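Attaching and effacing protein, pathogenesis factor (Escherichia coli, PDB 4E9L) probably acts as a surface adhesin of the intimin/invasin family, this chain being a rod-like piece built of bacterial immunoglobulin-like domains. Local coordinates at residues 290-294 / 322-328; 294-300 / 385-389; 316-320 / 360-364. One frame throughout, in Å; residues are numbered along the deposited sequence.

Interaction 1. Residues 290-294 / 322-328; sequences IAGEM and DAYGNPV
I290 closes strand 278-290, and from there the chain runs extended toward the C-terminal immunoglobulin-like domain of the modelled chain, passing along the loop 322-328. A291 (phi/psi -58/150) directs its CB at that loop: the methyl lies 3.4 Å from P327 O, 3.8 Å from V328 CG2 and 4.0 Å from N326 CB. At G292 (-70/-179) the backbone N gives a short, nearly linear hydrogen bond to D322 OD2 (2.7 Å, 165°). A CB here would lie about 3.3 Å from that same OD2, so glycine suits the close approach. E293 sends its side chain away, but its carbonyl O faces the loop, lying 3.6 Å from D322 CA in a CA-H...O contact and receiving a bond from a water (2.7 Å) that accepts from A323 N (2.9 Å). M294 CA comes within 4.4 Å of D322 CA, and M294 CB touches V328 CG2 at 4.4 Å.

The opposing loop is a type I turn, D322 to G325, with G325 at positive phi. D322 (chi1 p, 72°) organises it: OD1 accepts from Y324 N (2.9 Å), forming an Asx turn, and from N326 N (2.8 Å), while OD2 also accepts from N326 ND2 (2.9 Å). N326 ND2 bonds G264 O of the preceding domain as well. One carboxylate thus fixes its own turn and holds the interdomain linker, its direct hydrogen bond working beside one water bridge and the A291 methyl packed on V328.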
# COMPACT_ATOMS: atom_id res chain seq x y z
N ILE A 290 7.98 -11.53 12.23
CA ILE A 290 8.11 -12.86 12.81
C ILE A 290 9.37 -13.51 12.24
O ILE A 290 9.99 -12.91 11.36
CB ILE A 290 6.81 -13.67 12.59
CG1 ILE A 290 6.54 -13.97 11.07
CG2 ILE A 290 5.61 -12.94 13.27
CD1 ILE A 290 5.44 -15.08 10.79
N ALA A 291 9.76 -14.72 12.71
CA ALA A 291 10.97 -15.36 12.18
C ALA A 291 10.90 -15.59 10.67
O ALA A 291 9.81 -15.78 10.11
CB ALA A 291 11.25 -16.69 12.91
N GLY A 292 12.06 -15.57 10.03
CA GLY A 292 12.14 -15.81 8.59
C GLY A 292 11.85 -17.26 8.25
O GLY A 292 11.54 -18.08 9.13
N GLU A 293 11.93 -17.58 6.95
CA GLU A 293 11.78 -18.95 6.43
C GLU A 293 12.78 -19.83 7.21
O GLU A 293 13.91 -19.39 7.46
CB GLU A 293 12.20 -18.96 4.93
CG GLU A 293 11.91 -20.25 4.19
CD GLU A 293 12.12 -20.23 2.68
OE1 GLU A 293 12.70 -19.25 2.16
OE2 GLU A 293 11.71 -21.21 2.01
N MET A 294 12.37 -21.04 7.59
CA MET A 294 13.30 -21.89 8.33
C MET A 294 14.60 -22.19 7.57
O MET A 294 14.61 -22.27 6.34
CB MET A 294 12.62 -23.13 8.93
CG MET A 294 12.40 -24.26 7.96
SD MET A 294 13.75 -25.47 8.03
CE MET A 294 13.73 -25.88 9.76
N ASP A 322 15.62 -19.58 11.86
CA ASP A 322 15.68 -18.94 10.53
C ASP A 322 17.16 -18.66 10.17
O ASP A 322 18.06 -19.07 10.93
CB ASP A 322 14.76 -17.70 10.46
CG ASP A 322 15.21 -16.45 11.22
OD1 ASP A 322 16.32 -16.46 11.79
OD2 ASP A 322 14.45 -15.45 11.22
N ALA A 323 17.42 -17.99 9.04
CA ALA A 323 18.78 -17.69 8.56
C ALA A 323 19.56 -16.74 9.46
O ALA A 323 20.80 -16.66 9.36
CB ALA A 323 18.73 -17.15 7.13
N TYR A 324 18.86 -16.05 10.37
CA TYR A 324 19.44 -15.09 11.31
C TYR A 324 19.61 -15.64 12.72
O TYR A 324 20.12 -14.93 13.58
CB TYR A 324 18.55 -13.83 11.38
CG TYR A 324 18.21 -13.26 10.03
CD1 TYR A 324 19.12 -12.44 9.35
CD2 TYR A 324 16.98 -13.51 9.44
CE1 TYR A 324 18.79 -11.88 8.11
CE2 TYR A 324 16.65 -12.97 8.19
CZ TYR A 324 17.55 -12.14 7.54
OH TYR A 324 17.23 -11.60 6.32
N GLY A 325 19.15 -16.87 12.95
CA GLY A 325 19.19 -17.51 14.27
C GLY A 325 17.94 -17.27 15.08
O GLY A 325 17.90 -17.66 16.25
N ASN A 326 16.89 -16.61 14.50
CA ASN A 326 15.65 -16.39 15.25
C ASN A 326 14.91 -17.71 15.43
O ASN A 326 14.75 -18.45 14.45
CB ASN A 326 14.71 -15.40 14.54
CG ASN A 326 15.28 -14.02 14.41
OD1 ASN A 326 15.67 -13.39 15.41
ND2 ASN A 326 15.35 -13.52 13.20
N PRO A 327 14.38 -17.99 16.64
CA PRO A 327 13.57 -19.22 16.81
C PRO A 327 12.29 -19.17 15.97
O PRO A 327 11.62 -18.14 15.92
CB PRO A 327 13.29 -19.28 18.31
CG PRO A 327 13.49 -17.89 18.81
CD PRO A 327 14.44 -17.19 17.88
N VAL A 328 11.99 -20.26 15.25
CA VAL A 328 10.79 -20.33 14.42
C VAL A 328 9.64 -20.90 15.28
O VAL A 328 9.58 -22.10 15.54
CB VAL A 328 10.98 -21.04 13.06
CG1 VAL A 328 9.66 -21.10 12.28
CG2 VAL A 328 12.07 -20.34 12.24
O HOH W 1 15.37 -17.19 7.14

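Interaction 2. Residues 294-300 / 385-389; sequences MSSANST and NAVAQ
M294 reaches over A386 with its terminal methyl, CE lying 3.7 Å from A386 CB and 3.2 Å from A386 O; chi1 is p (80°) and chi2 is near 95°. The segment 294-300 then winds through a type I beta turn, S296 to S299, leading into edge strand 300-303 of the immunoglobulin-like sandwich, and 385-389 connects strands 384-385 and 391-395 of its other sheet. S295 OG accepts from N298 N (3.2 Å), an ST motif, while S299 OG (chi1 m) donates to S295 O (2.8 Å).

The segments are nearest at S296 and V387, CA to CA 4.1 Å. CA-H...O contacts run from S296 CA to A386 O (3.5 Å) and from V387 CA to S296 O (3.6 Å). A386 O, also 3.3 Å from S299 CB, is buried without a polar partner. V387 CG1 packs 3.8 Å from S299 O. A single water donates to S299 O (2.7 Å) and accepts from A388 N (3.2 Å).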
# COMPACT_ATOMS: atom_id res chain seq x y z
N MET A 294 12.37 -21.04 7.59
CA MET A 294 13.30 -21.89 8.33
C MET A 294 14.60 -22.19 7.57
O MET A 294 14.61 -22.27 6.34
CB MET A 294 12.62 -23.13 8.93
CG MET A 294 12.40 -24.26 7.96
SD MET A 294 13.75 -25.47 8.03
CE MET A 294 13.73 -25.88 9.76
N SER A 295 15.68 -22.27 8.31
CA SER A 295 17.00 -22.57 7.78
C SER A 295 17.36 -23.97 8.29
O SER A 295 17.46 -24.20 9.50
CB SER A 295 18.01 -21.52 8.25
OG SER A 295 19.34 -22.01 8.22
N SER A 296 17.52 -24.90 7.36
CA SER A 296 17.88 -26.27 7.75
C SER A 296 19.29 -26.29 8.36
O SER A 296 19.49 -27.00 9.33
CB SER A 296 17.75 -27.22 6.57
OG SER A 296 18.62 -26.79 5.54
N ALA A 297 20.20 -25.41 7.89
CA ALA A 297 21.56 -25.29 8.43
C ALA A 297 21.61 -24.85 9.92
O ALA A 297 22.48 -25.29 10.65
CB ALA A 297 22.37 -24.31 7.58
N ASN A 298 20.64 -24.03 10.36
CA ASN A 298 20.59 -23.50 11.73
C ASN A 298 19.67 -24.31 12.63
O ASN A 298 19.53 -24.01 13.82
CB ASN A 298 20.14 -22.03 11.69
CG ASN A 298 21.19 -21.10 11.13
OD1 ASN A 298 22.35 -21.47 10.97
ND2 ASN A 298 20.83 -19.84 10.92
N SER A 299 19.02 -25.31 12.06
CA SER A 299 18.05 -26.12 12.80
C SER A 299 18.67 -27.44 13.23
O SER A 299 19.64 -27.87 12.59
CB SER A 299 16.80 -26.30 11.97
OG SER A 299 16.17 -25.04 11.80
N THR A 300 18.18 -28.05 14.34
CA THR A 300 18.76 -29.31 14.86
C THR A 300 17.68 -30.30 15.28
O THR A 300 16.62 -29.91 15.73
CB THR A 300 19.71 -29.05 16.06
OG1 THR A 300 18.99 -28.48 17.16
CG2 THR A 300 20.92 -28.18 15.72
N ASN A 385 12.96 -30.55 3.81
CA ASN A 385 13.89 -31.10 4.79
C ASN A 385 14.21 -29.99 5.78
O ASN A 385 14.49 -28.86 5.37
CB ASN A 385 15.18 -31.59 4.13
CG ASN A 385 15.01 -32.86 3.34
OD1 ASN A 385 13.93 -33.46 3.26
ND2 ASN A 385 16.08 -33.29 2.72
N ALA A 386 14.07 -30.28 7.06
CA ALA A 386 14.20 -29.27 8.10
C ALA A 386 15.57 -29.22 8.81
O ALA A 386 15.81 -28.31 9.61
CB ALA A 386 13.07 -29.43 9.10
N VAL A 387 16.47 -30.18 8.52
CA VAL A 387 17.84 -30.17 9.05
C VAL A 387 18.81 -30.43 7.90
O VAL A 387 18.39 -30.95 6.87
CB VAL A 387 18.11 -31.09 10.26
CG1 VAL A 387 17.32 -30.63 11.50
CG2 VAL A 387 17.84 -32.56 9.92
N ALA A 388 20.09 -30.06 8.07
CA ALA A 388 21.10 -30.27 7.01
C ALA A 388 21.34 -31.78 6.76
O ALA A 388 21.41 -32.22 5.61
CB ALA A 388 22.41 -29.58 7.39
N GLN A 389 21.49 -32.54 7.85
CA GLN A 389 21.76 -33.99 7.79
C GLN A 389 20.78 -34.72 8.70
O GLN A 389 20.48 -34.22 9.79
CB GLN A 389 23.22 -34.29 8.20
CG GLN A 389 24.27 -33.84 7.15
CD GLN A 389 24.05 -34.45 5.78
OE1 GLN A 389 24.18 -33.79 4.74
NE2 GLN A 389 23.70 -35.71 5.74
O HOH W 2 21.33 -28.99 10.81

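Interaction 3. Residues 316-320 / 360-364; sequences LTFTM and GVYVS
Five backbone hydrogen bonds join 316-320 to 360-364. F318 and Y362 exchange two, F318 N to Y362 O and Y362 N to F318 O, both 2.7 Å and almost linear. L316 and S364 form the next such pair, L316 N donating to S364 O (2.7 Å) and S364 N to L316 O (3.1 Å), and at the other end M320 N donates to G360 O (2.9 Å). T317 with V363 and T319 with V361 are the intervening non-hydrogen-bonded pairs, with CA-CA distances of 4.8 and 4.6 Å; CA-H...O contacts such as V363 CA to L316 O (3.3 Å) supplement the bonds. The strand axes are 4.6 Å apart at closest and run antiparallel at 159°.

These are the two central strands of a four-stranded antiparallel sheet, flanked by 300-303 and 350-358, in the immunoglobulin-like domain at the C-terminal end of the modelled chain. G360, at phi/psi 73/19, leads into the second strand. One face carries T317, T319, V361 and V363, where T317 CG2 meets V361 CG1 at 3.6 Å. L316, F318, Y362 and S364 occupy the buried face. There F318 (chi1 t) brings CD2 to 4.0 Å from Y362 CD1, and its ring also packs on W354 and V381. M320 (t, t, p) places CE 3.5 Å from Y362 CE1, while the phenol OH of Y362 (chi1 m) is hydrogen-bonded to V328 O and L331 N.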
# COMPACT_ATOMS: atom_id res chain seq x y z
N LEU A 316 12.02 -37.04 20.58
CA LEU A 316 12.72 -36.26 19.57
C LEU A 316 12.60 -34.80 19.98
O LEU A 316 11.51 -34.38 20.39
CB LEU A 316 12.07 -36.43 18.16
CG LEU A 316 12.08 -37.85 17.58
CD1 LEU A 316 11.49 -37.85 16.16
CD2 LEU A 316 13.49 -38.47 17.63
N THR A 317 13.70 -34.04 19.89
CA THR A 317 13.71 -32.60 20.18
C THR A 317 14.18 -31.88 18.94
O THR A 317 15.33 -32.04 18.52
CB THR A 317 14.52 -32.23 21.45
OG1 THR A 317 13.98 -32.92 22.57
CG2 THR A 317 14.46 -30.72 21.76
N PHE A 318 13.27 -31.11 18.33
CA PHE A 318 13.52 -30.38 17.10
C PHE A 318 13.57 -28.88 17.38
O PHE A 318 12.59 -28.32 17.86
CB PHE A 318 12.48 -30.77 16.03
CG PHE A 318 12.56 -29.96 14.76
CD1 PHE A 318 13.72 -29.95 13.99
CD2 PHE A 318 11.49 -29.16 14.36
CE1 PHE A 318 13.81 -29.18 12.83
CE2 PHE A 318 11.59 -28.37 13.20
CZ PHE A 318 12.75 -28.38 12.45
N THR A 319 14.75 -28.25 17.13
CA THR A 319 14.97 -26.81 17.37
C THR A 319 14.99 -26.16 16.01
O THR A 319 15.83 -26.49 15.18
CB THR A 319 16.26 -26.56 18.16
OG1 THR A 319 16.10 -27.17 19.44
CG2 THR A 319 16.57 -25.06 18.34
N MET A 320 14.06 -25.26 15.78
CA MET A 320 13.95 -24.63 14.49
C MET A 320 14.33 -23.15 14.51
O MET A 320 13.79 -22.37 15.30
CB MET A 320 12.53 -24.87 13.95
CG MET A 320 12.23 -24.17 12.68
SD MET A 320 10.88 -24.91 11.74
CE MET A 320 9.53 -24.78 12.85
N GLY A 360 10.51 -22.05 19.65
CA GLY A 360 11.05 -22.74 18.47
C GLY A 360 11.53 -24.16 18.76
O GLY A 360 12.31 -24.72 17.98
N VAL A 361 11.08 -24.77 19.87
CA VAL A 361 11.50 -26.13 20.25
C VAL A 361 10.30 -27.05 20.21
O VAL A 361 9.35 -26.83 20.96
CB VAL A 361 12.22 -26.18 21.62
CG1 VAL A 361 12.56 -27.64 22.02
CG2 VAL A 361 13.47 -25.30 21.62
N TYR A 362 10.33 -28.06 19.33
CA TYR A 362 9.21 -28.98 19.13
C TYR A 362 9.61 -30.38 19.58
O TYR A 362 10.70 -30.87 19.26
CB TYR A 362 8.71 -28.95 17.67
CG TYR A 362 8.38 -27.54 17.18
CD1 TYR A 362 9.38 -26.68 16.74
CD2 TYR A 362 7.06 -27.10 17.11
CE1 TYR A 362 9.08 -25.38 16.30
CE2 TYR A 362 6.75 -25.81 16.67
CZ TYR A 362 7.76 -24.95 16.26
OH TYR A 362 7.44 -23.68 15.82
N VAL A 363 8.72 -31.02 20.36
CA VAL A 363 8.99 -32.36 20.90
C VAL A 363 7.97 -33.36 20.34
O VAL A 363 6.78 -33.03 20.22
CB VAL A 363 9.02 -32.31 22.47
CG1 VAL A 363 9.16 -33.70 23.09
CG2 VAL A 363 10.14 -31.39 22.97
N SER A 364 8.44 -34.56 19.97
CA SER A 364 7.59 -35.66 19.48
C SER A 364 8.12 -36.99 20.03
O SER A 364 9.32 -37.15 20.25
CB SER A 364 7.60 -35.72 17.95
OG SER A 364 6.82 -36.80 17.46

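How the interactions relate
The contacts are neighbours in the C-terminal modelled domain, their centres 11 to 14 Å apart. Interaction 3 is the most buried, with one sheet face in the core and the other partly exposed, and is held by regular backbone hydrogen bonding. Interactions 1 and 2 are partly buried loop contacts: the first combines the D322 carboxylate with a water and methyl packing, the second CA-H...O approaches, methyl packing and a water. M294 belongs to both, and its CE also lies 3.6 Å from M320 SD. Probable hydrogen bonds tie the sites together, between N298 ND2 and D322 O (2.9 Å), V328 N and M320 O (2.8 Å), and T319 N and T300 O (2.9 Å). Interaction 1 spans two domains; interactions 2 and 3 lie within one.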